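Local structure of succinyl-CoA ligase (ADP-forming) subunit alpha (6HXI) at residues 152-157 / 184-189. The protein belongs to the succinyl-CoA synthetase family, joins a CoA-ligase part to a citrate-synthase-like C-terminal part, and binds coenzyme A within an eight-chain assembly. Sequence-based numbering, arbitrary orientation.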
ATOM      1  N   GLY B 152      12.174  28.846 -35.502  1.00 36.80           N
ATOM      2  CA  GLY B 152      12.735  28.461 -34.207  1.00 35.98           C
ATOM      3  C   GLY B 152      13.209  29.604 -33.335  1.00 41.79           C
ATOM      4  O   GLY B 152      12.429  30.474 -32.941  1.00 42.57           O
ATOM      5  N   ASN B 153      14.516  29.637 -33.084  1.00 39.16           N
ATOM      6  CA  ASN B 153      15.154  30.646 -32.227  1.00 38.40           C
ATOM      7  C   ASN B 153      15.534  31.943 -32.926  1.00 43.15           C
ATOM      8  O   ASN B 153      16.111  32.821 -32.276  1.00 42.83           O
ATOM      9  CB  ASN B 153      16.384  30.052 -31.569  1.00 34.63           C
ATOM     10  CG  ASN B 153      16.060  28.912 -30.625  1.00 49.58           C
ATOM     11  OD1 ASN B 153      15.323  29.071 -29.667  1.00 41.75           O
ATOM     12  ND2 ASN B 153      16.686  27.758 -30.832  1.00 39.42           N
ATOM     13  N   THR B 154      15.235  32.087 -34.232  1.00 39.67           N
ATOM     14  CA  THR B 154      15.613  33.311 -34.959  1.00 39.24           C
ATOM     15  C   THR B 154      15.141  34.569 -34.248  1.00 44.77           C
ATOM     16  O   THR B 154      13.949  34.703 -33.956  1.00 42.39           O
ATOM     17  CB  THR B 154      15.139  33.269 -36.389  1.00 38.40           C
ATOM     18  OG1 THR B 154      15.629  32.076 -36.983  1.00 34.68           O
ATOM     19  CG2 THR B 154      15.592  34.482 -37.194  1.00 42.27           C
ATOM     20  N   ALA B 155      16.102  35.480 -33.976  1.00 43.45           N
ATOM     21  CA  ALA B 155      15.947  36.804 -33.351  1.00 43.76           C
ATOM     22  C   ALA B 155      15.781  36.786 -31.823  1.00 46.17           C
ATOM     23  O   ALA B 155      15.404  37.793 -31.237  1.00 45.22           O
ATOM     24  CB  ALA B 155      14.838  37.608 -34.011  1.00 45.25           C
ATOM     25  N   GLY B 156      16.130  35.667 -31.198  1.00 43.49           N
ATOM     26  CA  GLY B 156      16.239  35.517 -29.753  1.00 43.18           C
ATOM     27  C   GLY B 156      15.069  35.836 -28.862  1.00 47.45           C
ATOM     28  O   GLY B 156      13.985  35.273 -29.023  1.00 48.34           O
ATOM     29  N   THR B 157      15.314  36.653 -27.841  1.00 43.15           N
ATOM     30  CA  THR B 157      14.311  36.985 -26.816  1.00 42.79           C
ATOM     31  C   THR B 157      13.221  37.909 -27.312  1.00 47.85           C
ATOM     32  O   THR B 157      13.448  38.674 -28.252  1.00 47.88           O
ATOM     33  CB  THR B 157      14.992  37.550 -25.550  1.00 44.37           C
ATOM     34  OG1 THR B 157      15.565  38.830 -25.832  1.00 43.91           O
ATOM     35  CG2 THR B 157      16.076  36.613 -24.998  1.00 39.62           C
ATOM     36  N   GLU B 184      22.279  40.533 -35.174  1.00 45.37           N
ATOM     37  CA  GLU B 184      22.955  41.827 -35.073  1.00 45.79           C
ATOM     38  C   GLU B 184      22.471  42.718 -36.238  1.00 51.11           C
ATOM     39  O   GLU B 184      22.176  43.894 -36.019  1.00 52.96           O
ATOM     40  CB  GLU B 184      24.488  41.666 -35.096  1.00 46.98           C
ATOM     41  CG  GLU B 184      25.247  42.896 -34.612  1.00 51.72           C
ATOM     42  CD  GLU B 184      25.023  43.266 -33.156  1.00 65.16           C
ATOM     43  OE1 GLU B 184      24.830  44.469 -32.871  1.00 57.04           O
ATOM     44  OE2 GLU B 184      24.995  42.350 -32.304  1.00 62.41           O
ATOM     45  N   ALA B 185      22.342  42.140 -37.451  1.00 47.83           N
ATOM     46  CA  ALA B 185      21.861  42.866 -38.642  1.00 50.14           C
ATOM     47  C   ALA B 185      20.434  43.372 -38.450  1.00 52.30           C
ATOM     48  O   ALA B 185      20.154  44.487 -38.835  1.00 51.90           O
ATOM     49  CB  ALA B 185      21.943  41.989 -39.879  1.00 50.99           C
ATOM     50  N   PHE B 186      19.552  42.579 -37.820  1.00 48.70           N
ATOM     51  CA  PHE B 186      18.177  42.999 -37.512  1.00 49.82           C
ATOM     52  C   PHE B 186      18.183  44.290 -36.665  1.00 55.88           C
ATOM     53  O   PHE B 186      17.436  45.233 -36.967  1.00 56.61           O
ATOM     54  CB  PHE B 186      17.396  41.864 -36.813  1.00 50.15           C
ATOM     55  CG  PHE B 186      16.971  40.720 -37.718  1.00 50.95           C
ATOM     56  CD1 PHE B 186      17.004  40.854 -39.110  1.00 54.87           C
ATOM     57  CD2 PHE B 186      16.532  39.519 -37.185  1.00 51.25           C
ATOM     58  CE1 PHE B 186      16.626  39.794 -39.945  1.00 54.14           C
ATOM     59  CE2 PHE B 186      16.142  38.465 -38.023  1.00 53.57           C
ATOM     60  CZ  PHE B 186      16.171  38.623 -39.394  1.00 52.58           C
ATOM     61  N   ASN B 187      19.099  44.353 -35.671  1.00 51.73           N
ATOM     62  CA  ASN B 187      19.308  45.511 -34.806  1.00 52.50           C
ATOM     63  C   ASN B 187      19.857  46.700 -35.605  1.00 59.52           C
ATOM     64  O   ASN B 187      19.337  47.809 -35.465  1.00 61.79           O
ATOM     65  CB  ASN B 187      20.231  45.158 -33.641  1.00 51.03           C
ATOM     66  CG  ASN B 187      20.632  46.327 -32.770  1.00 69.62           C
ATOM     67  OD1 ASN B 187      21.778  46.782 -32.805  1.00 64.56           O
ATOM     68  ND2 ASN B 187      19.706  46.826 -31.963  1.00 66.53           N
ATOM     69  N   ILE B 188      20.913  46.472 -36.423  1.00 55.21           N
ATOM     70  CA  ILE B 188      21.553  47.492 -37.257  1.00 55.83           C
ATOM     71  C   ILE B 188      20.496  48.152 -38.156  1.00 60.61           C
ATOM     72  O   ILE B 188      20.309  49.367 -38.085  1.00 63.61           O
ATOM     73  CB  ILE B 188      22.734  46.881 -38.094  1.00 58.60           C
ATOM     74  CG1 ILE B 188      23.906  46.317 -37.214  1.00 57.80           C
ATOM     75  CG2 ILE B 188      23.260  47.859 -39.153  1.00 61.32           C
ATOM     76  CD1 ILE B 188      24.778  47.300 -36.452  1.00 68.81           C
ATOM     77  N   ILE B 189      19.786  47.335 -38.962  1.00 54.21           N
ATOM     78  CA  ILE B 189      18.766  47.728 -39.952  1.00 53.52           C
ATOM     79  C   ILE B 189      17.568  48.486 -39.321  1.00 56.78           C
ATOM     80  O   ILE B 189      17.144  49.502 -39.882  1.00 59.10           O
ATOM     81  CB  ILE B 189      18.346  46.485 -40.797  1.00 54.08           C
ATOM     82  CG1 ILE B 189      19.503  46.080 -41.749  1.00 53.83           C
ATOM     83  CG2 ILE B 189      17.044  46.712 -41.565  1.00 55.25           C
ATOM     84  CD1 ILE B 189      19.561  44.621 -42.144  1.00 56.63           C
TER
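Phe186 reaches from its helix to a tight turn and meets the side chains of Thr154 and Ala155 with one side of its ring. Both methyl groups lie at the ring edge, near its plane, and neither covers a face: CB of Ala155 is 4.1 Å from CD2 of Phe186, and CG2 of Thr154 is 4.1 Å from CE2 of Phe186. With CG anti to its own carbonyl carbon (chi1 -74°), the phenyl group leaves the helix in the direction of the turn and bridges a gap of 7.8 Å between CA of Ala155 and CA of Phe186. No hydrogen bond crosses the gap, and the buried contact is apolar and light, with 86 Å² hidden in all. Helix 179-192 is the connection of a beta-alpha-beta crossover between the neighbouring parallel strands 172-176 and 196-201, and the turn follows strand 149-150 at the margin of the same sheet. Met144 of strand 143-145 touches Thr154, Ala155 and Phe186 alike, joining them in one small apolar cluster. Residues 153-156 form a type II turn, closed by Gly156 N to Asn153 O at 3.0 Å. Its third position usually takes glycine or asparagine; Ala155 holds the positive phi (78°) there at some cost, its methyl being the smallest side chain that can still touch the ring. Thr154 serves two surroundings: CG2, anti to the backbone N, runs to the phenyl edge, whereas OG1 stays beside that N, hydrogen-bonded to the Ile151 carbonyl. The turn lies close to the coenzyme A pocket, since Thr154 packs on Val141 and Asn153 on Phe87, both pocket residues. A residue of another chain also reaches the turn: OD1 of Asn344 of the citrate lyase chain accepts a hydrogen bond from the backbone N of Ala155.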